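Long-range contacts in lipid binding hydrolase (Escherichia coli, PDB 2IF6), which is of unproven function but probably acts as a hydrolase of the permuted papain-like amidase family: residues Trp3-Gly8 with Met36-Arg40; Thr27-Ser32 with Ser164-Phe169; Tyr70-Glu76 with Gln173-Lys179; Ala91-Leu95 with Lys118-Asn122. All coordinates share one frame; numbering follows the deposited sequence.

Contact 1: residues Trp3-Gly8 with Met36-Arg40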
loop_
_atom_site.group_PDB
_atom_site.type_symbol
_atom_site.label_atom_id
_atom_site.label_comp_id
_atom_site.label_asym_id
_atom_site.label_seq_id
_atom_site.Cartn_x
_atom_site.Cartn_y
_atom_site.Cartn_z
ATOM N N TRP A 3 8.026 -0.841 19.164
ATOM C CA TRP A 3 6.714 -0.717 18.443
ATOM C C TRP A 3 5.718 -1.747 18.960
ATOM O O TRP A 3 6.039 -2.934 19.053
ATOM C CB TRP A 3 6.951 -0.909 16.942
ATOM C CG TRP A 3 5.736 -0.974 16.092
ATOM C CD1 TRP A 3 4.643 -0.110 16.110
ATOM C CD2 TRP A 3 5.461 -1.935 15.060
ATOM N NE1 TRP A 3 3.741 -0.483 15.146
ATOM C CE2 TRP A 3 4.173 -1.625 14.531
ATOM C CE3 TRP A 3 6.153 -3.055 14.557
ATOM C CZ2 TRP A 3 3.590 -2.360 13.484
ATOM C CZ3 TRP A 3 5.568 -3.795 13.537
ATOM C CH2 TRP A 3 4.304 -3.423 12.988
ATOM N N GLN A 4 4.523 -1.268 19.315
ATOM C CA GLN A 4 3.383 -2.092 19.703
ATOM C C GLN A 4 2.397 -1.996 18.518
ATOM O O GLN A 4 1.758 -0.935 18.336
ATOM C CB GLN A 4 2.767 -1.456 20.971
ATOM C CG GLN A 4 1.702 -2.225 21.750
ATOM C CD GLN A 4 1.132 -1.365 22.921
ATOM O OE1 GLN A 4 0.281 -0.461 22.712
ATOM N NE2 GLN A 4 1.636 -1.618 24.142
ATOM N N PRO A 5 2.302 -3.057 17.674
ATOM C CA PRO A 5 1.392 -2.972 16.546
ATOM C C PRO A 5 -0.018 -2.611 16.975
ATOM O O PRO A 5 -0.505 -3.095 18.032
ATOM C CB PRO A 5 1.441 -4.390 15.925
ATOM C CG PRO A 5 2.863 -4.863 16.262
ATOM C CD PRO A 5 3.088 -4.313 17.660
ATOM N N GLN A 6 -0.629 -1.721 16.208
ATOM C CA GLN A 6 -2.032 -1.332 16.418
ATOM C C GLN A 6 -2.768 -1.367 15.099
ATOM O O GLN A 6 -2.194 -1.052 14.054
ATOM C CB GLN A 6 -2.134 0.074 17.048
ATOM C CG GLN A 6 -1.588 0.149 18.474
ATOM C CD GLN A 6 -1.416 1.581 19.005
ATOM O OE1 GLN A 6 -1.842 2.526 18.396
ATOM N NE2 GLN A 6 -0.773 1.718 20.158
ATOM N N THR A 7 -4.055 -1.704 15.156
ATOM C CA THR A 7 -4.896 -1.737 13.975
ATOM C C THR A 7 -4.880 -0.361 13.298
ATOM O O THR A 7 -5.035 0.692 13.974
ATOM C CB THR A 7 -6.355 -2.073 14.342
ATOM O OG1 THR A 7 -6.421 -3.426 14.835
ATOM C CG2 THR A 7 -7.240 -1.920 13.098
ATOM N N GLY A 8 -4.701 -0.364 11.983
ATOM C CA GLY A 8 -4.527 0.872 11.256
ATOM C C GLY A 8 -3.092 1.279 10.917
ATOM O O GLY A 8 -2.926 2.100 10.019
ATOM N N MET A 36 -1.979 -2.809 5.801
ATOM C CA MET A 36 -2.440 -2.136 7.026
ATOM C C MET A 36 -2.576 -3.178 8.101
ATOM O O MET A 36 -3.146 -4.273 7.858
ATOM C CB MET A 36 -3.791 -1.436 6.791
ATOM C CG MET A 36 -4.456 -0.665 8.034
ATOM S SD MET A 36 -6.154 -0.153 7.639
ATOM C CE MET A 36 -7.090 -1.691 7.976
ATOM N N LEU A 37 -2.062 -2.858 9.281
ATOM C CA LEU A 37 -2.122 -3.771 10.428
ATOM C C LEU A 37 -3.592 -3.931 10.852
ATOM O O LEU A 37 -4.342 -2.952 10.865
ATOM C CB LEU A 37 -1.286 -3.251 11.598
ATOM C CG LEU A 37 0.215 -3.596 11.726
ATOM C CD1 LEU A 37 0.383 -5.049 12.081
ATOM C CD2 LEU A 37 0.982 -3.229 10.450
ATOM N N VAL A 38 -3.993 -5.183 11.127
ATOM C CA VAL A 38 -5.271 -5.474 11.806
ATOM C C VAL A 38 -4.953 -6.477 12.933
ATOM O O VAL A 38 -4.388 -7.561 12.670
ATOM C CB VAL A 38 -6.373 -6.006 10.870
ATOM C CG1 VAL A 38 -7.634 -6.369 11.671
ATOM C CG2 VAL A 38 -6.736 -4.976 9.844
ATOM N N MET A 39 -5.246 -6.085 14.172
ATOM C CA MET A 39 -5.124 -6.976 15.321
ATOM C C MET A 39 -6.349 -7.882 15.367
ATOM O O MET A 39 -7.492 -7.427 15.458
ATOM C CB MET A 39 -4.913 -6.205 16.636
ATOM C CG MET A 39 -3.820 -5.146 16.563
ATOM S SD MET A 39 -2.194 -5.704 15.948
ATOM C CE MET A 39 -1.697 -6.709 17.308
ATOM N N ARG A 40 -6.114 -9.179 15.228
ATOM C CA ARG A 40 -7.199 -10.154 15.261
ATOM C C ARG A 40 -6.948 -11.056 16.453
ATOM O O ARG A 40 -5.897 -11.686 16.549
ATOM C CB ARG A 40 -7.238 -10.958 13.978
ATOM C CG ARG A 40 -7.381 -10.118 12.711
ATOM C CD ARG A 40 -7.150 -11.022 11.502
ATOM N NE ARG A 40 -8.309 -11.835 11.146
ATOM C CZ ARG A 40 -8.238 -12.983 10.468
ATOM N NH1 ARG A 40 -7.060 -13.478 10.085
ATOM N NH2 ARG A 40 -9.327 -13.652 10.168
#

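Contact 2: residues Thr27-Ser32 with Ser164-Phe169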
loop_
_atom_site.group_PDB
_atom_site.type_symbol
_atom_site.label_atom_id
_atom_site.label_comp_id
_atom_site.label_asym_id
_atom_site.label_seq_id
_atom_site.Cartn_x
_atom_site.Cartn_y
_atom_site.Cartn_z
ATOM N N THR A 27 7.853 6.139 -8.995
ATOM C CA THR A 27 7.191 6.850 -7.879
ATOM C C THR A 27 8.179 7.556 -6.976
ATOM O O THR A 27 7.756 8.160 -5.951
ATOM C CB THR A 27 6.372 5.920 -6.988
ATOM O OG1 THR A 27 7.260 5.016 -6.314
ATOM C CG2 THR A 27 5.277 5.169 -7.788
ATOM N N HIS A 28 9.457 7.466 -7.365
ATOM C CA HIS A 28 10.644 8.007 -6.693
ATOM C C HIS A 28 10.725 7.529 -5.256
ATOM O O HIS A 28 10.777 8.333 -4.326
ATOM C CB HIS A 28 10.720 9.548 -6.772
ATOM C CG HIS A 28 11.009 10.083 -8.146
ATOM N ND1 HIS A 28 11.306 11.414 -8.379
ATOM C CD2 HIS A 28 11.021 9.477 -9.357
ATOM C CE1 HIS A 28 11.501 11.596 -9.677
ATOM N NE2 HIS A 28 11.334 10.436 -10.293
ATOM N N SER A 29 10.700 6.224 -5.054
ATOM C CA SER A 29 10.433 5.718 -3.715
ATOM C C SER A 29 11.190 4.436 -3.533
ATOM O O SER A 29 11.440 3.732 -4.517
ATOM C CB SER A 29 8.915 5.443 -3.559
ATOM O OG SER A 29 8.617 4.900 -2.273
ATOM N N ASP A 30 11.544 4.146 -2.285
ATOM C CA ASP A 30 11.955 2.834 -1.847
ATOM C C ASP A 30 10.808 1.827 -1.658
ATOM O O ASP A 30 11.061 0.643 -1.572
ATOM C CB ASP A 30 12.686 2.960 -0.511
ATOM C CG ASP A 30 14.030 3.698 -0.635
ATOM O OD1 ASP A 30 14.636 3.632 -1.738
ATOM O OD2 ASP A 30 14.458 4.323 0.389
ATOM N N TYR A 31 9.568 2.286 -1.550
ATOM C CA TYR A 31 8.469 1.408 -1.131
ATOM C C TYR A 31 7.759 0.881 -2.353
ATOM O O TYR A 31 7.303 1.664 -3.198
ATOM C CB TYR A 31 7.443 2.155 -0.241
ATOM C CG TYR A 31 8.141 2.955 0.809
ATOM C CD1 TYR A 31 9.148 2.376 1.563
ATOM C CD2 TYR A 31 7.854 4.316 1.002
ATOM C CE1 TYR A 31 9.868 3.107 2.498
ATOM C CE2 TYR A 31 8.570 5.045 1.939
ATOM C CZ TYR A 31 9.570 4.411 2.672
ATOM O OH TYR A 31 10.280 5.083 3.606
ATOM N N SER A 32 7.637 -0.428 -2.439
ATOM C CA SER A 32 6.908 -0.996 -3.547
ATOM C C SER A 32 5.771 -1.931 -3.132
ATOM O O SER A 32 5.117 -2.547 -4.004
ATOM C CB SER A 32 7.900 -1.658 -4.524
ATOM O OG SER A 32 8.601 -2.703 -3.883
ATOM N N SER A 164 0.031 5.985 -5.041
ATOM C CA SER A 164 1.213 5.130 -4.852
ATOM C C SER A 164 1.472 4.803 -3.359
ATOM O O SER A 164 0.909 5.462 -2.460
ATOM C CB SER A 164 2.429 5.797 -5.465
ATOM O OG SER A 164 2.754 6.984 -4.752
ATOM N N PRO A 165 2.316 3.788 -3.091
ATOM C CA PRO A 165 2.762 3.596 -1.718
ATOM C C PRO A 165 3.469 4.842 -1.184
ATOM O O PRO A 165 3.195 5.232 -0.050
ATOM C CB PRO A 165 3.730 2.409 -1.811
ATOM C CG PRO A 165 3.259 1.674 -3.033
ATOM C CD PRO A 165 2.819 2.734 -3.996
ATOM N N GLN A 166 4.363 5.463 -1.967
ATOM C CA GLN A 166 5.017 6.705 -1.489
ATOM C C GLN A 166 3.987 7.790 -1.137
ATOM O O GLN A 166 4.149 8.517 -0.139
ATOM C CB GLN A 166 6.031 7.244 -2.528
ATOM C CG GLN A 166 6.940 8.391 -2.003
ATOM C CD GLN A 166 7.806 8.008 -0.785
ATOM O OE1 GLN A 166 8.500 7.004 -0.799
ATOM N NE2 GLN A 166 7.770 8.840 0.268
ATOM N N ALA A 167 2.941 7.917 -1.949
ATOM C CA ALA A 167 1.897 8.904 -1.666
ATOM C C ALA A 167 1.248 8.669 -0.303
ATOM O O ALA A 167 1.078 9.620 0.440
ATOM C CB ALA A 167 0.880 8.961 -2.737
ATOM N N VAL A 168 0.937 7.414 0.044
ATOM C CA VAL A 168 0.342 7.132 1.363
ATOM C C VAL A 168 1.350 7.446 2.444
ATOM O O VAL A 168 1.038 8.079 3.450
ATOM C CB VAL A 168 -0.085 5.663 1.508
ATOM C CG1 VAL A 168 -0.672 5.407 2.928
ATOM C CG2 VAL A 168 -1.073 5.310 0.389
ATOM N N PHE A 169 2.599 7.041 2.221
ATOM C CA PHE A 169 3.613 7.290 3.230
ATOM C C PHE A 169 3.695 8.752 3.616
ATOM O O PHE A 169 3.848 9.072 4.796
ATOM C CB PHE A 169 4.997 6.845 2.720
ATOM C CG PHE A 169 6.079 6.952 3.755
ATOM C CD1 PHE A 169 6.397 5.839 4.554
ATOM C CD2 PHE A 169 6.783 8.144 3.947
ATOM C CE1 PHE A 169 7.362 5.914 5.522
ATOM C CE2 PHE A 169 7.776 8.225 4.933
ATOM C CZ PHE A 169 8.068 7.117 5.720
HETATM O O HOH W 1 5.883 4.045 -3.969
HETATM O O HOH W 2 11.024 6.296 -0.139
#

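Contact 3: residues Tyr70-Glu76 with Gln173-Lys179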
loop_
_atom_site.group_PDB
_atom_site.type_symbol
_atom_site.label_atom_id
_atom_site.label_comp_id
_atom_site.label_asym_id
_atom_site.label_seq_id
_atom_site.Cartn_x
_atom_site.Cartn_y
_atom_site.Cartn_z
ATOM N N TYR A 70 11.441 -2.861 6.685
ATOM C CA TYR A 70 10.085 -2.329 6.752
ATOM C C TYR A 70 10.099 -1.031 7.550
ATOM O O TYR A 70 11.026 -0.761 8.345
ATOM C CB TYR A 70 9.076 -3.362 7.353
ATOM C CG TYR A 70 9.247 -3.625 8.839
ATOM C CD1 TYR A 70 8.543 -2.877 9.792
ATOM C CD2 TYR A 70 10.132 -4.620 9.296
ATOM C CE1 TYR A 70 8.717 -3.109 11.155
ATOM C CE2 TYR A 70 10.309 -4.880 10.658
ATOM C CZ TYR A 70 9.607 -4.112 11.583
ATOM O OH TYR A 70 9.789 -4.364 12.928
ATOM N N VAL A 71 9.064 -0.238 7.331
ATOM C CA VAL A 71 8.839 0.984 8.117
ATOM C C VAL A 71 7.348 1.051 8.332
ATOM O O VAL A 71 6.564 0.591 7.467
ATOM C CB VAL A 71 9.351 2.251 7.392
ATOM C CG1 VAL A 71 8.746 2.378 6.011
ATOM C CG2 VAL A 71 9.056 3.526 8.225
ATOM N N VAL A 72 6.946 1.588 9.484
ATOM C CA VAL A 72 5.540 1.631 9.856
ATOM C C VAL A 72 5.126 3.065 10.118
ATOM O O VAL A 72 5.803 3.762 10.864
ATOM C CB VAL A 72 5.281 0.798 11.140
ATOM C CG1 VAL A 72 3.812 0.852 11.486
ATOM C CG2 VAL A 72 5.716 -0.686 10.928
ATOM N N ARG A 73 4.006 3.494 9.531
ATOM C CA ARG A 73 3.461 4.824 9.808
ATOM C C ARG A 73 2.151 4.693 10.589
ATOM O O ARG A 73 1.411 3.715 10.430
ATOM C CB ARG A 73 3.205 5.573 8.505
ATOM C CG ARG A 73 4.470 5.733 7.661
ATOM C CD ARG A 73 5.266 6.947 8.111
ATOM N NE ARG A 73 4.907 8.156 7.391
ATOM C CZ ARG A 73 5.522 9.321 7.573
ATOM N NH1 ARG A 73 6.527 9.420 8.453
ATOM N NH2 ARG A 73 5.125 10.390 6.890
ATOM N N ARG A 74 1.870 5.666 11.435
ATOM C CA ARG A 74 0.614 5.674 12.195
ATOM C C ARG A 74 0.051 7.071 12.265
ATOM O O ARG A 74 0.806 8.049 12.291
ATOM C CB ARG A 74 0.895 5.159 13.634
ATOM C CG ARG A 74 -0.307 5.337 14.609
ATOM C CD ARG A 74 0.013 4.830 16.032
ATOM N NE ARG A 74 0.490 3.442 16.005
ATOM C CZ ARG A 74 1.156 2.854 16.993
ATOM N NH1 ARG A 74 1.391 3.541 18.127
ATOM N NH2 ARG A 74 1.540 1.577 16.869
ATOM N N VAL A 75 -1.278 7.197 12.371
ATOM C CA VAL A 75 -1.809 8.535 12.511
ATOM C C VAL A 75 -1.230 9.150 13.783
ATOM O O VAL A 75 -1.235 8.515 14.829
ATOM C CB VAL A 75 -3.358 8.525 12.530
ATOM C CG1 VAL A 75 -3.885 9.898 12.973
ATOM C CG2 VAL A 75 -3.887 8.099 11.124
ATOM N N GLU A 76 -0.739 10.383 13.681
ATOM C CA GLU A 76 -0.017 11.015 14.773
ATOM C C GLU A 76 -0.937 11.205 15.986
ATOM O O GLU A 76 -2.091 11.707 15.848
ATOM C CB GLU A 76 0.593 12.357 14.342
ATOM C CG GLU A 76 1.822 12.678 15.216
ATOM C CD GLU A 76 2.391 14.034 14.969
ATOM O OE1 GLU A 76 1.975 14.686 13.991
ATOM O OE2 GLU A 76 3.294 14.432 15.727
ATOM N N GLN A 173 -1.100 13.229 7.925
ATOM C CA GLN A 173 -1.564 12.715 9.231
ATOM C C GLN A 173 -0.530 11.825 9.933
ATOM O O GLN A 173 -0.627 11.619 11.157
ATOM C CB GLN A 173 -2.919 11.993 9.081
ATOM C CG GLN A 173 -3.986 12.815 8.369
ATOM C CD GLN A 173 -4.052 12.546 6.860
ATOM O OE1 GLN A 173 -3.028 12.291 6.214
ATOM N NE2 GLN A 173 -5.255 12.627 6.294
ATOM N N LEU A 174 0.490 11.368 9.197
ATOM C CA LEU A 174 1.236 10.197 9.614
ATOM C C LEU A 174 2.530 10.527 10.301
ATOM O O LEU A 174 3.141 11.536 9.992
ATOM C CB LEU A 174 1.466 9.253 8.418
ATOM C CG LEU A 174 0.284 8.653 7.680
ATOM C CD1 LEU A 174 0.796 7.681 6.623
ATOM C CD2 LEU A 174 -0.659 7.991 8.644
ATOM N N THR A 175 2.921 9.698 11.250
ATOM C CA THR A 175 4.239 9.789 11.825
ATOM C C THR A 175 4.850 8.388 11.791
ATOM O O THR A 175 4.104 7.407 11.778
ATOM C CB THR A 175 4.141 10.302 13.321
ATOM O OG1 THR A 175 5.446 10.567 13.804
ATOM C CG2 THR A 175 3.498 9.265 14.247
ATOM N N THR A 176 6.168 8.272 11.851
ATOM C CA THR A 176 6.777 6.948 11.850
ATOM C C THR A 176 6.859 6.343 13.259
ATOM O O THR A 176 7.400 6.974 14.171
ATOM C CB THR A 176 8.192 7.005 11.292
ATOM O OG1 THR A 176 8.185 7.542 9.973
ATOM C CG2 THR A 176 8.829 5.634 11.325
ATOM N N VAL A 177 6.392 5.110 13.419
ATOM C CA VAL A 177 6.346 4.445 14.740
ATOM C C VAL A 177 7.228 3.174 14.786
ATOM O O VAL A 177 7.434 2.591 15.851
ATOM C CB VAL A 177 4.897 4.107 15.164
ATOM C CG1 VAL A 177 4.059 5.394 15.333
ATOM C CG2 VAL A 177 4.246 3.125 14.175
ATOM N N ALA A 178 7.756 2.748 13.631
ATOM C CA ALA A 178 8.686 1.607 13.613
ATOM C C ALA A 178 9.509 1.659 12.365
ATOM O O ALA A 178 9.006 2.062 11.307
ATOM C CB ALA A 178 7.956 0.304 13.671
ATOM N N LYS A 179 10.779 1.272 12.474
ATOM C CA LYS A 179 11.639 1.307 11.313
ATOM C C LYS A 179 12.720 0.316 11.471
ATOM O O LYS A 179 13.531 0.422 12.408
ATOM C CB LYS A 179 12.265 2.677 11.119
ATOM C CG LYS A 179 12.389 3.008 9.672
ATOM C CD LYS A 179 13.580 3.842 9.382
ATOM C CE LYS A 179 13.555 5.129 10.133
ATOM N NZ LYS A 179 14.911 5.663 9.953
HETATM O O HOH W 3 6.184 12.698 9.086
HETATM O O HOH W 4 -2.571 13.408 13.091
#

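Contact 4: residues Ala91-Leu95 with Lys118-Asn122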
loop_
_atom_site.group_PDB
_atom_site.type_symbol
_atom_site.label_atom_id
_atom_site.label_comp_id
_atom_site.label_asym_id
_atom_site.label_seq_id
_atom_site.Cartn_x
_atom_site.Cartn_y
_atom_site.Cartn_z
ATOM N N ALA A 91 -12.328 -2.860 6.286
ATOM C CA ALA A 91 -11.376 -3.719 5.588
ATOM C C ALA A 91 -12.085 -4.989 5.109
ATOM O O ALA A 91 -11.761 -5.520 4.041
ATOM C CB ALA A 91 -10.209 -4.067 6.465
ATOM N N LYS A 92 -13.046 -5.469 5.903
ATOM C CA LYS A 92 -13.744 -6.728 5.592
ATOM C C LYS A 92 -14.459 -6.709 4.248
ATOM O O LYS A 92 -14.595 -7.735 3.622
ATOM C CB LYS A 92 -14.759 -7.076 6.682
ATOM C CG LYS A 92 -14.131 -7.487 7.988
ATOM C CD LYS A 92 -15.216 -7.846 9.014
ATOM C CE LYS A 92 -14.554 -8.315 10.312
ATOM N NZ LYS A 92 -15.529 -8.554 11.443
ATOM N N ARG A 93 -14.902 -5.541 3.812
ATOM C CA ARG A 93 -15.671 -5.386 2.574
ATOM C C ARG A 93 -14.837 -5.635 1.316
ATOM O O ARG A 93 -15.392 -5.859 0.256
ATOM C CB ARG A 93 -16.316 -3.993 2.505
ATOM C CG ARG A 93 -17.150 -3.611 3.751
ATOM C CD ARG A 93 -17.624 -2.151 3.716
ATOM N NE ARG A 93 -18.244 -1.787 2.442
ATOM C CZ ARG A 93 -18.039 -0.621 1.821
ATOM N NH1 ARG A 93 -17.229 0.300 2.357
ATOM N NH2 ARG A 93 -18.634 -0.372 0.654
ATOM N N TYR A 94 -13.507 -5.609 1.437
ATOM C CA TYR A 94 -12.601 -5.763 0.282
ATOM C C TYR A 94 -11.946 -7.151 0.219
ATOM O O TYR A 94 -11.262 -7.475 -0.761
ATOM C CB TYR A 94 -11.500 -4.679 0.326
ATOM C CG TYR A 94 -12.053 -3.268 0.240
ATOM C CD1 TYR A 94 -12.161 -2.617 -0.982
ATOM C CD2 TYR A 94 -12.475 -2.596 1.383
ATOM C CE1 TYR A 94 -12.678 -1.308 -1.059
ATOM C CE2 TYR A 94 -13.022 -1.313 1.317
ATOM C CZ TYR A 94 -13.116 -0.676 0.102
ATOM O OH TYR A 94 -13.644 0.598 0.046
ATOM N N LEU A 95 -12.147 -7.972 1.255
ATOM C CA LEU A 95 -11.505 -9.271 1.298
ATOM C C LEU A 95 -11.920 -10.112 0.102
ATOM O O LEU A 95 -13.093 -10.086 -0.319
ATOM C CB LEU A 95 -11.858 -10.030 2.589
ATOM C CG LEU A 95 -11.236 -9.484 3.861
ATOM C CD1 LEU A 95 -11.928 -10.019 5.098
ATOM C CD2 LEU A 95 -9.680 -9.782 3.921
ATOM N N LYS A 118 -8.413 3.367 0.249
ATOM C CA LYS A 118 -9.881 3.257 0.213
ATOM C C LYS A 118 -10.489 2.885 1.570
ATOM O O LYS A 118 -11.574 3.367 1.942
ATOM C CB LYS A 118 -10.358 2.319 -0.885
ATOM C CG LYS A 118 -10.296 2.962 -2.260
ATOM C CD LYS A 118 -10.609 1.983 -3.358
ATOM C CE LYS A 118 -10.682 2.722 -4.726
ATOM N NZ LYS A 118 -10.990 1.845 -5.880
ATOM N N VAL A 119 -9.776 2.078 2.341
ATOM C CA VAL A 119 -10.257 1.699 3.674
ATOM C C VAL A 119 -10.268 2.929 4.610
ATOM O O VAL A 119 -11.254 3.182 5.300
ATOM C CB VAL A 119 -9.463 0.508 4.265
ATOM C CG1 VAL A 119 -9.764 0.376 5.779
ATOM C CG2 VAL A 119 -9.812 -0.817 3.495
ATOM N N TYR A 120 -9.203 3.726 4.593
ATOM C CA TYR A 120 -9.143 4.903 5.473
ATOM C C TYR A 120 -10.223 5.893 5.094
ATOM O O TYR A 120 -10.840 6.534 5.962
ATOM C CB TYR A 120 -7.769 5.578 5.416
ATOM C CG TYR A 120 -6.904 5.193 6.586
ATOM C CD1 TYR A 120 -6.152 4.017 6.573
ATOM C CD2 TYR A 120 -6.884 5.969 7.734
ATOM C CE1 TYR A 120 -5.362 3.662 7.680
ATOM C CE2 TYR A 120 -6.130 5.614 8.846
ATOM C CZ TYR A 120 -5.364 4.458 8.811
ATOM O OH TYR A 120 -4.582 4.140 9.894
ATOM N N GLN A 121 -10.443 6.017 3.795
ATOM C CA GLN A 121 -11.373 7.019 3.300
ATOM C C GLN A 121 -12.770 6.585 3.689
ATOM O O GLN A 121 -13.551 7.371 4.192
ATOM C CB GLN A 121 -11.217 7.187 1.785
ATOM C CG GLN A 121 -12.510 7.587 0.989
ATOM C CD GLN A 121 -13.081 8.930 1.374
ATOM O OE1 GLN A 121 -14.309 9.142 1.298
ATOM N NE2 GLN A 121 -12.218 9.850 1.787
ATOM N N ASN A 122 -13.080 5.315 3.468
ATOM C CA ASN A 122 -14.432 4.850 3.712
ATOM C C ASN A 122 -14.771 4.635 5.180
ATOM O O ASN A 122 -15.910 4.830 5.577
ATOM C CB ASN A 122 -14.748 3.635 2.850
ATOM C CG ASN A 122 -14.995 4.029 1.397
ATOM O OD1 ASN A 122 -15.939 4.771 1.104
ATOM N ND2 ASN A 122 -14.118 3.600 0.497
#

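Contact 1: residues Trp3-Gly8 with Met36-Arg40
Leu37 O accepts a hydrogen bond from Gly8 N at 2.8 Å, and Thr7 CA adds a weaker CA-H...O contact to the same oxygen. The 3-8 loop precedes strand 10-13 and meets strand 33-40 of the antiparallel sheet in this permuted papain-like fold. The Gly8 bond is nearly straight at hydrogen, 166°, but the donor sits tilted from the carbonyl plane. One step along, the Thr7 hydroxyl takes over from the backbone: OG1 accepts from Met39 N at 3.0 Å, again almost straight at 170°. OG1 stands beside its own backbone N (chi1 -67°), which turns it to Met39 and leaves CG2 near Leu37 O. Gly8 has positive phi, a conformation that glycine takes easily. Its CA packs on Met36 CG at 3.6 Å.

Leu37 points into the bend of the loop. Its CB lies 3.4 Å from Gln6 O, and its branches reach Trp3 and Pro5. Leu37 CG comes to the edge of the indole, near the ring plane, while Pro5 CG lies over one indole face, toward its rim. The indole N-H is turned to Asp9, which also receives Gln6 N. Bends at chi2 and chi3 fold the Met39 thioether back over Pro5, with SD 3.9 Å from Pro5 CB.

Contact 2: residues Thr27-Ser32 with Ser164-Phe169
Tyr31 and Phe169 meet obliquely, with ring centroids 4.8 Å apart and planes at 31°. Tyr31 CE2 sits over one face of Phe169, near its rim, 3.5 Å from Phe169 CD1. The amide of Gln166 lies closer to parallel with the Tyr31 ring, 25° between planes, and its OE1 is 3.3 Å from Tyr31 CD2. A bend at chi2 (60°) brings that amide back to the loop. There OE1 accepts from Ser29 OG at 2.6 Å, in the carbonyl plane and on a lone pair. One water bridges OE1 to Asp30 N, while Gln166 NE2 turns to Asp170. Ser29 OG itself accepts from Tyr31 N at 2.9 Å, an ST turn. A second water joins Tyr31 O, Gln166 N and Thr27 OG1, which also bonds Ile23 O. At the base of the Tyr31 side chain, CB rests on Pro165 CB. Thr27 CG2 packs on Ser164 CB at 3.7 Å. Pro165 also touches the possible Cys112, His33 and Glu48 triad, consistent with a papain-like enzyme. A Schellman motif at His28 ends helix 20-27, and Ser164, its OG accepting from Ala167 N, is the N-cap of helix 165-169.

Contact 3: residues Tyr70-Glu76 with Gln173-Lys179
Strands 70-75 and 174-179 run antiparallel with a strong twist, 134° between their directions, and their register slips by one residue at a classic beta bulge. Val177 and Ala178 both face Val72: Val72 N donates to Ala178 O at 2.8 Å, and Val72 O accepts from Val177 N. Beyond the bulge, Arg74 and Thr175 form a hydrogen-bonded pair, and Glu76 N donates to Gln173 O. This is the edge of the six-stranded sheet, with 174-180 outermost and strand 10-13 on the other side of 70-75.

On one face Val71, Arg73, Thr176 and Lys179 gather. The side chains of Val71 and Lys179 lie side by side, CG2 to CG at 3.7 Å. On the other face Val72 CG2 packs on Ala178 CB; the bulged Val177 brings CG2 to Val72 CG1 at 3.5 Å. Val177 also crosses Arg74 at about a right angle, its CG2 over one face of the guanidinium. The Arg74 charge itself is met by Asp9 in a salt bridge.

Arg73 is bent at chi2 and chi3 (-84° and -91°), which folds its guanidinium back across Leu174. Leu174 O lies over one guanidinium face, toward its rim, and NH2 turns to Phe169 O. At the edge, Arg73 NH1 donates to Thr176 OG1 at 2.9 Å, with the oxygen near the guanidinium plane.

Contact 4: residues Ala91-Leu95 with Lys118-Asn122
The Tyr94 ring has Asn122 ND2 at its hydroxyl edge, near the ring plane, while Lys118 CB and Val119 CG2 approach obliquely. The ring and amide planes are 32° apart, and the two side chains cross at about a right angle. Tyr94 OH is 3.1 Å from Asn122 ND2 and 3.8 Å from Lys118 CB. Val119 and Tyr94 run alongside in opposite senses, with Val119 CG2 3.8 Å from Tyr94 CD2. The same methyl reaches Ala91 CA at 3.9 Å. The guanidinium of Arg93 turns an edge to Asn122 CB, its plane nearly perpendicular to the amide.

Asn122 is held from its own helix. Its ND2 donates to Lys118 O at 2.9 Å, strongly bent at 132°, while Asn122 N reaches the same oxygen from the opposite face. The amide is thus turned back along helix 112-124. Lys118 is extended beyond CG and sends its charge away from Tyr94, to Glu114 and Asp107. The contact joins the end of helix 81-91 and the turn after it to helix 112-124, and Phe47 of strand 43-49 touches Ala91, Tyr94 and Val119. Van der Waals contact at Val119 therefore carries most of the join, with Asn122 ND2 beside the Tyr94 hydroxyl.

Overall arrangement
From the N terminus, contact 1 closes first, tying the 3-8 loop to strand 33-40. Residues 27-32 lie within that loop and wait for 164-169, so contacts 1 and 2 cross. Contact 3 opens after contact 1 has closed; its 70-76 strand pairs with 173-179, beyond helix 165-169, so contacts 2 and 3 cross too. Contact 4 joins 91-95 to helix 112-124 and nests inside the loops closed by contacts 2 and 3. Contacts 1 and 3 meet at one sheet, where Trp3 touches Arg74 and Ala178. Tyr120 links contact 4 to Gly8 and Val75. Arg73 and Phe169 join contacts 2 and 3.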